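Local structure of transcriptional regulator, TetR family (Vibrio parahaemolyticus, 3HE0) at residues 24-29 against 105-110; 91-96 against 160-166. The protein probably binds cis-regulatory DNA through a helix-turn-helix motif and regulates transcription as a TetR-family factor. One frame throughout, in Å; residues are numbered along the deposited sequence.

Interaction 1 of 2, residues 24-29 against 105-110; sequences IAESGF and AISNRV. With SO4 (sulfate ion), chain D.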
# COMPACT_ATOMS: atom_id res chain seq x y z
N ILE A 24 -5.90 13.49 -11.27
CA ILE A 24 -6.05 12.71 -10.04
C ILE A 24 -4.69 12.20 -9.55
O ILE A 24 -4.38 12.30 -8.36
CB ILE A 24 -7.03 11.53 -10.24
CG1 ILE A 24 -8.45 12.06 -10.45
CG2 ILE A 24 -7.00 10.57 -9.04
CD1 ILE A 24 -9.37 11.06 -11.09
N ALA A 25 -3.86 11.67 -10.46
CA ALA A 25 -2.50 11.29 -10.07
C ALA A 25 -1.86 12.49 -9.42
O ALA A 25 -1.30 12.37 -8.34
CB ALA A 25 -1.66 10.80 -11.26
N GLU A 26 -1.98 13.66 -10.05
CA GLU A 26 -1.30 14.86 -9.56
C GLU A 26 -1.80 15.28 -8.21
O GLU A 26 -1.01 15.41 -7.27
CB GLU A 26 -1.52 16.05 -10.50
CG GLU A 26 -0.56 16.09 -11.64
CD GLU A 26 -0.95 17.08 -12.71
OE1 GLU A 26 -1.81 17.96 -12.48
OE2 GLU A 26 -0.38 16.96 -13.81
N SER A 27 -3.10 15.52 -8.11
CA SER A 27 -3.69 16.20 -6.96
C SER A 27 -4.99 15.54 -6.44
O SER A 27 -5.84 16.21 -5.83
CB SER A 27 -3.85 17.70 -7.27
OG SER A 27 -4.06 17.94 -8.65
N GLY A 28 -5.14 14.24 -6.68
CA GLY A 28 -6.20 13.42 -6.06
C GLY A 28 -7.66 13.56 -6.51
O GLY A 28 -8.04 14.52 -7.20
N PHE A 29 -8.47 12.58 -6.08
CA PHE A 29 -9.91 12.48 -6.39
C PHE A 29 -10.74 13.72 -6.00
O PHE A 29 -11.44 14.29 -6.85
CB PHE A 29 -10.52 11.22 -5.74
CG PHE A 29 -10.10 9.93 -6.38
CD1 PHE A 29 -10.83 9.38 -7.44
CD2 PHE A 29 -8.98 9.24 -5.94
CE1 PHE A 29 -10.43 8.18 -8.05
CE2 PHE A 29 -8.59 8.03 -6.55
CZ PHE A 29 -9.32 7.52 -7.60
N ALA A 105 0.13 5.69 -8.60
CA ALA A 105 -0.19 6.93 -7.90
C ALA A 105 -1.71 7.04 -7.61
O ALA A 105 -2.14 7.33 -6.48
CB ALA A 105 0.31 8.13 -8.72
N ILE A 106 -2.51 6.75 -8.63
CA ILE A 106 -3.96 6.90 -8.55
C ILE A 106 -4.60 5.86 -7.64
O ILE A 106 -5.47 6.19 -6.82
CB ILE A 106 -4.59 6.79 -9.96
CG1 ILE A 106 -4.15 7.98 -10.81
CG2 ILE A 106 -6.11 6.76 -9.87
CD1 ILE A 106 -4.23 7.69 -12.30
N SER A 107 -4.17 4.61 -7.81
CA SER A 107 -4.82 3.53 -7.11
C SER A 107 -4.39 3.48 -5.65
O SER A 107 -5.09 2.89 -4.85
CB SER A 107 -4.54 2.20 -7.80
OG SER A 107 -3.18 1.86 -7.70
N ASN A 108 -3.27 4.12 -5.30
CA ASN A 108 -2.91 4.27 -3.88
C ASN A 108 -3.83 5.20 -3.09
O ASN A 108 -3.58 5.47 -1.93
CB ASN A 108 -1.46 4.76 -3.72
CG ASN A 108 -0.45 3.61 -3.62
OD1 ASN A 108 -0.58 2.60 -4.32
ND2 ASN A 108 0.56 3.77 -2.75
N ARG A 109 -4.90 5.68 -3.70
CA ARG A 109 -5.87 6.53 -3.02
C ARG A 109 -7.23 5.83 -3.00
O ARG A 109 -7.74 5.50 -1.92
CB ARG A 109 -5.94 7.89 -3.74
CG ARG A 109 -4.59 8.31 -4.36
CD ARG A 109 -4.71 9.55 -5.21
NE ARG A 109 -4.83 10.77 -4.41
CZ ARG A 109 -3.87 11.68 -4.22
NH1 ARG A 109 -4.13 12.75 -3.47
NH2 ARG A 109 -2.67 11.56 -4.77
N VAL A 110 -7.79 5.58 -4.19
CA VAL A 110 -9.18 5.09 -4.39
C VAL A 110 -10.11 5.27 -3.19
O VAL A 110 -9.98 6.21 -2.40
CB VAL A 110 -9.18 3.61 -4.83
CG1 VAL A 110 -10.59 3.04 -4.80
CG2 VAL A 110 -8.56 3.48 -6.23
S SO4 D . -8.08 12.24 -2.47
O1 SO4 D . -9.46 11.81 -2.64
O2 SO4 D . -7.86 13.42 -3.31
O3 SO4 D . -7.19 11.13 -2.83
O4 SO4 D . -7.87 12.66 -1.09
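Ala25 and Ile106 bring the two backbones together, their CA atoms 4.9 Å apart, where the C-terminal end of helix 13-27 passes the end of helix 102-107. In TetR-family terms this is the joint between the N-terminal DNA-binding part, whose predicted helix-turn-helix, residues 33-52, follows, and the C-terminal domain. From the close point the chains spread, and Phe29 and Val110 lie further apart. Gly28 is where helix 13-27 gives way, at positive phi, with its N still bonded to Ile24 O.

The contact beside the turn is apolar. The CG1 branch of Ile106 lies against Ala25, 3.8 Å from its CB, while CG2 of Ile106 meets both CG2 of Ile24 and CZ of Phe29. CG2 of Ile24 covers one face of the Phe29 ring, 3.8 Å from its plane and over the centre. Phe29 has CG anti to its own carbonyl carbon (chi1 -71°), which carries the ring back toward helix 102-107 and sets Arg109 CB at its edge, in plane. Helix 55-74 backs this cluster, Val62 against Ile24 and Val66 against Ile106.

Arg109 runs over the turn, its chain bent at chi3, and lays one guanidinium face on Gly28, whose CA is 3.4 Å from Arg109 NH1. The guanidinium and Phe29 planes are 53° apart. A sulfate, probably from the crystallisation liquor, sits at the guanidinium edge, and it is also hydrogen-bonded to Gln30 N of the same chain, and to Arg109 NH1 of the second subunit, so the two copies of Arg109 share one anion. On this side the bond is nearly straight: Arg109 NE gives its N-H to sulfate O3 at 2.9 Å, with an angle of 169°.

Interaction 2 of 2, residues 91-96 against 160-166; sequences MWLNIW and FEASVAL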
# COMPACT_ATOMS: atom_id res chain seq x y z
N MSE A 91 5.19 -11.58 -14.09
CA MSE A 91 4.22 -10.70 -13.47
C MSE A 91 4.85 -9.96 -12.30
O MSE A 91 4.60 -8.77 -12.11
CB MSE A 91 3.00 -11.50 -12.98
CG MSE A 91 2.15 -12.01 -14.11
SE MSE A 91 0.72 -13.15 -13.46
CE MSE A 91 -0.16 -13.50 -15.16
N TRP A 92 5.69 -10.65 -11.53
CA TRP A 92 6.35 -10.03 -10.37
C TRP A 92 7.16 -8.84 -10.87
O TRP A 92 7.10 -7.76 -10.30
CB TRP A 92 7.25 -11.05 -9.67
CG TRP A 92 7.67 -10.70 -8.30
CD1 TRP A 92 7.21 -11.24 -7.13
CD2 TRP A 92 8.66 -9.73 -7.94
NE1 TRP A 92 7.85 -10.66 -6.06
CE2 TRP A 92 8.75 -9.74 -6.54
CE3 TRP A 92 9.49 -8.88 -8.66
CZ2 TRP A 92 9.61 -8.90 -5.86
CZ3 TRP A 92 10.35 -8.06 -7.97
CH2 TRP A 92 10.40 -8.08 -6.59
N LEU A 93 7.90 -9.03 -11.96
CA LEU A 93 8.75 -7.97 -12.53
C LEU A 93 7.93 -6.88 -13.21
O LEU A 93 8.29 -5.71 -13.17
CB LEU A 93 9.77 -8.55 -13.51
CG LEU A 93 10.97 -9.24 -12.86
CD1 LEU A 93 11.86 -9.90 -13.92
CD2 LEU A 93 11.79 -8.26 -12.02
N ASN A 94 6.83 -7.25 -13.84
CA ASN A 94 5.90 -6.22 -14.33
C ASN A 94 5.42 -5.35 -13.16
O ASN A 94 5.27 -4.13 -13.28
CB ASN A 94 4.68 -6.84 -15.06
CG ASN A 94 5.04 -7.48 -16.39
OD1 ASN A 94 6.04 -7.14 -17.00
ND2 ASN A 94 4.21 -8.43 -16.86
N ILE A 95 5.14 -5.98 -12.02
CA ILE A 95 4.65 -5.20 -10.89
C ILE A 95 5.76 -4.24 -10.45
O ILE A 95 5.50 -3.09 -10.19
CB ILE A 95 4.16 -6.07 -9.69
CG1 ILE A 95 2.86 -6.78 -10.05
CG2 ILE A 95 3.93 -5.20 -8.41
CD1 ILE A 95 2.54 -7.98 -9.11
N TRP A 96 6.99 -4.73 -10.40
CA TRP A 96 8.12 -3.93 -9.96
C TRP A 96 8.28 -2.70 -10.85
O TRP A 96 8.53 -1.60 -10.37
CB TRP A 96 9.39 -4.78 -10.02
CG TRP A 96 10.64 -4.12 -9.60
CD1 TRP A 96 11.54 -3.53 -10.40
CD2 TRP A 96 11.13 -4.00 -8.27
NE1 TRP A 96 12.58 -3.03 -9.65
CE2 TRP A 96 12.35 -3.32 -8.34
CE3 TRP A 96 10.66 -4.43 -7.04
CZ2 TRP A 96 13.09 -3.02 -7.22
CZ3 TRP A 96 11.40 -4.14 -5.92
CH2 TRP A 96 12.61 -3.45 -6.01
N PHE A 160 2.64 -11.25 -4.79
CA PHE A 160 2.54 -10.04 -5.60
C PHE A 160 2.27 -8.77 -4.81
O PHE A 160 3.02 -7.81 -4.93
CB PHE A 160 1.46 -10.21 -6.67
CG PHE A 160 1.75 -11.30 -7.66
CD1 PHE A 160 3.03 -11.45 -8.22
CD2 PHE A 160 0.77 -12.19 -8.04
CE1 PHE A 160 3.30 -12.45 -9.16
CE2 PHE A 160 1.06 -13.21 -9.00
CZ PHE A 160 2.32 -13.33 -9.54
N GLU A 161 1.19 -8.76 -4.02
CA GLU A 161 0.68 -7.51 -3.40
C GLU A 161 1.68 -6.99 -2.40
O GLU A 161 1.77 -5.77 -2.16
CB GLU A 161 -0.71 -7.67 -2.73
CG GLU A 161 -1.89 -7.59 -3.75
CD GLU A 161 -3.16 -8.32 -3.29
OE1 GLU A 161 -3.70 -7.99 -2.23
OE2 GLU A 161 -3.63 -9.24 -3.98
N ALA A 162 2.45 -7.90 -1.86
CA ALA A 162 3.42 -7.50 -0.85
C ALA A 162 4.57 -6.79 -1.54
O ALA A 162 5.02 -5.74 -1.07
CB ALA A 162 3.88 -8.69 0.01
N SER A 163 5.05 -7.34 -2.65
CA SER A 163 6.17 -6.73 -3.42
C SER A 163 5.85 -5.39 -4.19
O SER A 163 6.74 -4.71 -4.68
CB SER A 163 6.56 -7.70 -4.48
OG SER A 163 5.53 -7.65 -5.43
N VAL A 164 4.58 -5.05 -4.33
CA VAL A 164 4.18 -3.67 -4.58
C VAL A 164 4.88 -2.82 -3.54
O VAL A 164 5.43 -1.77 -3.82
CB VAL A 164 2.65 -3.53 -4.48
CG1 VAL A 164 2.22 -2.07 -4.49
CG2 VAL A 164 1.99 -4.31 -5.62
N ALA A 165 4.88 -3.32 -2.31
CA ALA A 165 5.47 -2.61 -1.18
C ALA A 165 6.95 -2.44 -1.34
O ALA A 165 7.48 -1.38 -1.05
CB ALA A 165 5.14 -3.34 0.13
N LEU A 166 7.63 -3.49 -1.80
CA LEU A 166 9.06 -3.40 -2.04
C LEU A 166 9.36 -2.37 -3.14
O LEU A 166 10.28 -1.53 -3.02
CB LEU A 166 9.63 -4.76 -2.48
CG LEU A 166 9.98 -5.81 -1.43
CD1 LEU A 166 10.46 -7.03 -2.15
CD2 LEU A 166 11.03 -5.31 -0.52
O HOH W 1 7.00 -6.52 -7.36
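Trp92 presents one face of its indole to Ser163, whose OG stands 3.8 Å above the ring plane toward the rim, while a water lies over the ring centre on the same face; Leu166 CD1 sits at the edge. Trp96 takes Leu166 differently, with Leu166 CB in the ring plane, 3.9 Å from Trp96 CZ3. The Phe160 ring is met obliquely by Ile95 CD1 and by Met91, a selenomethionine whose SE is 5.1 Å from the ring centroid in a Met-aromatic contact. All this belongs to the helical C-terminal domain of the TetR fold, where helices 84-97 and 160-171 cross at -35° with their axes 9.4 Å apart.

The two branches of Ile95 take different partners. Its CG1 is anti to the carbonyl carbon, sending CD1 onto Phe160 CB at 3.5 Å; CG2 goes to Val164 CG2 instead. Ile95 also approaches a bound glycerol, probably a leftover of the crystallisation liquor, though it may mark a pocket. Around the pair, helix 179-193 packs on Trp92 through Leu182 and Ile186, and Val134 of helix 132-143 touches both Met91 and Phe160.

No direct hydrogen bond joins the two segments, but the water bridges them, donating to Trp92 O and to Ser163 OG. That hydroxyl is itself turned back on its own helix by chi1 (73°), where it shares Phe160 O with Val164 N: Ser163 OG donates to Phe160 O at 2.6 Å, meeting the C=O at 132° and tilted somewhat from the carbonyl plane.

Helices 84-97 and 102-107 follow one another in the chain and carry one side of each contact: interaction 2 fastens the first to helix 160-171 within the C-terminal domain, and interaction 1 sets the end of the second against the DNA-binding part. Their centres are 19 Å apart and their nearest atoms about 5 Å, without touching. In TetR relatives ligand binding in the C-terminal domain is coupled to DNA binding; whether the glycerol site beside Ile95 works so here is not established. Both contacts border the second subunit, interaction 1 through the shared sulfate and interaction 2 through Glu161, salt-bridged to Lys169 of that subunit.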